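Local coordinates for protein Cfl (Pectobacterium brasiliense, PDB 7A9J) that is a coronafacic acid ligase of the ATP-dependent AMP-binding enzyme family that probably activates carboxylic acids for amide formation, at residues N47-F50 and Y51-L54. The protein carries 1 engineered substitution. Sequence-based numbering, arbitrary orientation.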
ATOM      1  N   ASN A  47      25.049   3.662   2.151  1.00 31.74           N
ATOM      2  CA  ASN A  47      24.319   4.160   3.290  1.00 34.25           C
ATOM      3  C   ASN A  47      24.562   5.653   3.420  1.00 35.65           C
ATOM      4  O   ASN A  47      25.552   6.212   2.904  1.00 35.80           O
ATOM      5  CB  ASN A  47      24.730   3.441   4.562  1.00 35.96           C
ATOM      6  CG  ASN A  47      26.166   3.794   4.964  1.00 51.44           C
ATOM      7  OD1 ASN A  47      26.379   4.724   5.738  1.00 46.53           O
ATOM      8  ND2 ASN A  47      27.140   3.113   4.373  1.00 50.51           N
ATOM      9  N   ILE A  48      23.680   6.283   4.164  1.00 30.84           N
ATOM     10  CA  ILE A  48      23.816   7.708   4.416  1.00 34.72           C
ATOM     11  C   ILE A  48      23.338   7.979   5.834  1.00 30.67           C
ATOM     12  O   ILE A  48      22.296   7.462   6.258  1.00 33.73           O
ATOM     13  CB  ILE A  48      23.062   8.533   3.350  1.00 26.15           C
ATOM     14  CG1 ILE A  48      23.379  10.045   3.484  1.00 30.17           C
ATOM     15  CG2 ILE A  48      21.506   8.264   3.370  1.00 25.69           C
ATOM     16  CD1 ILE A  48      22.902  10.841   2.325  1.00 32.67           C
ATOM     17  N   SER A  49      24.117   8.768   6.585  1.00 29.76           N
ATOM     18  CA  SER A  49      23.697   9.129   7.928  1.00 32.79           C
ATOM     19  C   SER A  49      22.579  10.160   7.903  1.00 31.18           C
ATOM     20  O   SER A  49      22.375  10.875   6.918  1.00 29.67           O
ATOM     21  CB  SER A  49      24.898   9.705   8.730  1.00 36.01           C
ATOM     22  OG  SER A  49      25.327  10.934   8.123  1.00 31.85           O
ATOM     23  N   PHE A  50      21.932  10.324   9.058  1.00 29.20           N
ATOM     24  CA  PHE A  50      20.953  11.418   9.181  1.00 34.86           C
ATOM     25  C   PHE A  50      21.575  12.785   8.844  1.00 34.00           C
ATOM     26  O   PHE A  50      20.988  13.587   8.089  1.00 31.80           O
ATOM     27  CB  PHE A  50      20.384  11.451  10.598  1.00 32.02           C
ATOM     28  CG  PHE A  50      19.232  10.504  10.808  1.00 32.04           C
ATOM     29  CD1 PHE A  50      17.953  10.914  10.445  1.00 29.57           C
ATOM     30  CD2 PHE A  50      19.412   9.218  11.353  1.00 30.66           C
ATOM     31  CE1 PHE A  50      16.803  10.068  10.607  1.00 30.54           C
ATOM     32  CE2 PHE A  50      18.250   8.359  11.513  1.00 33.09           C
ATOM     33  CZ  PHE A  50      16.992   8.811  11.157  1.00 31.24           C
ATOM     34  N   TYR A  51      22.767  13.044   9.375  1.00 30.09           N
ATOM     35  CA  TYR A  51      23.381  14.351   9.159  1.00 33.78           C
ATOM     36  C   TYR A  51      23.666  14.544   7.689  1.00 35.50           C
ATOM     37  O   TYR A  51      23.334  15.591   7.119  1.00 33.04           O
ATOM     38  CB  TYR A  51      24.650  14.506   9.982  1.00 36.51           C
ATOM     39  CG  TYR A  51      25.253  15.901   9.872  1.00 35.24           C
ATOM     40  CD1 TYR A  51      24.756  16.946  10.649  1.00 44.74           C
ATOM     41  CD2 TYR A  51      26.210  16.180   8.955  1.00 36.62           C
ATOM     42  CE1 TYR A  51      25.292  18.206  10.576  1.00 54.53           C
ATOM     43  CE2 TYR A  51      26.799  17.467   8.907  1.00 41.45           C
ATOM     44  CZ  TYR A  51      26.282  18.461   9.673  1.00 45.34           C
ATOM     45  OH  TYR A  51      26.809  19.750   9.579  1.00 47.89           O
ATOM     46  N   ASN A  52      24.268  13.538   7.051  1.00 31.40           N
ATOM     47  CA  ASN A  52      24.588  13.704   5.616  1.00 35.40           C
ATOM     48  C   ASN A  52      23.349  13.760   4.727  1.00 32.05           C
ATOM     49  O   ASN A  52      23.385  14.399   3.655  1.00 32.78           O
ATOM     50  CB  ASN A  52      25.573  12.624   5.194  1.00 36.43           C
ATOM     51  CG  ASN A  52      27.048  12.954   5.724  1.00 35.57           C
ATOM     52  OD1 ASN A  52      27.461  14.150   5.746  1.00 42.98           O
ATOM     53  ND2 ASN A  52      27.805  11.950   6.200  1.00 35.41           N
ATOM     54  N   LEU A  53      22.264  13.059   5.101  1.00 31.02           N
ATOM     55  CA  LEU A  53      21.025  13.214   4.368  1.00 29.79           C
ATOM     56  C   LEU A  53      20.483  14.630   4.512  1.00 29.58           C
ATOM     57  O   LEU A  53      20.055  15.220   3.518  1.00 28.68           O
ATOM     58  CB  LEU A  53      20.003  12.155   4.832  1.00 29.21           C
ATOM     59  CG  LEU A  53      18.605  12.252   4.274  1.00 27.40           C
ATOM     60  CD1 LEU A  53      18.691  12.184   2.767  1.00 30.68           C
ATOM     61  CD2 LEU A  53      17.753  11.049   4.849  1.00 27.62           C
ATOM     62  N   LEU A  54      20.524  15.212   5.720  1.00 28.80           N
ATOM     63  CA  LEU A  54      20.161  16.622   5.864  1.00 31.98           C
ATOM     64  C   LEU A  54      21.032  17.526   4.985  1.00 34.82           C
ATOM     65  O   LEU A  54      20.524  18.458   4.350  1.00 32.14           O
ATOM     66  CB  LEU A  54      20.225  17.057   7.336  1.00 32.11           C
ATOM     67  CG  LEU A  54      20.004  18.548   7.631  1.00 33.76           C
ATOM     68  CD1 LEU A  54      18.538  18.977   7.258  1.00 38.12           C
ATOM     69  CD2 LEU A  54      20.303  18.848   9.080  1.00 38.13           C
TER
HETATM   70  O   HOH W   1      26.843   9.291   5.413  1.00 33.64           O
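Ser49 caps the helix that starts at Phe50, and its OG accepts a hydrogen bond from Asn52 N. The bond is 3.0 Å long and nearly straight, with an angle of 165° at the hydrogen. A chi1 of 65° sets OG between the backbone N and the carbonyl carbon of Ser49, which turns it toward the amide of Asn52 in the first turn. Ser49 O accepts a hydrogen bond from Leu53 N at 2.8 Å, and Phe50 O accepts the next from Leu54 N.

With CG beside its backbone N (chi1 -76°), the Asn52 side chain runs past the Ser49 hydroxyl. Its CB lies 3.4 Å from Ser49 OG and also meets Ile48 CG1. Its CG stands 3.6 Å from the same hydroxyl. At the tip, ND2 passes 3.3 Å from Ser49 OG at a poor angle for a bond. ND2 donates instead to a water, which also accepts from Ser49 N, so the water bridges strand end and helix start.

One residue before the cap, Ile48 lays CG1 and CD1 against the backbone of Leu53, with CD1 3.7 Å from Leu53 CA. Ile48 and Leu53 both reach Val41 of strand 39-42, the antiparallel partner of strand 47-49, while Phe50 meets the ring of His31.

This is a classic N-cap at a strand-to-helix junction. The serine hydroxyl satisfies an amide that has no earlier helical carbonyl to bond, and Ile48 and Leu53 hold the start of helix 50-66 against strand 39-42.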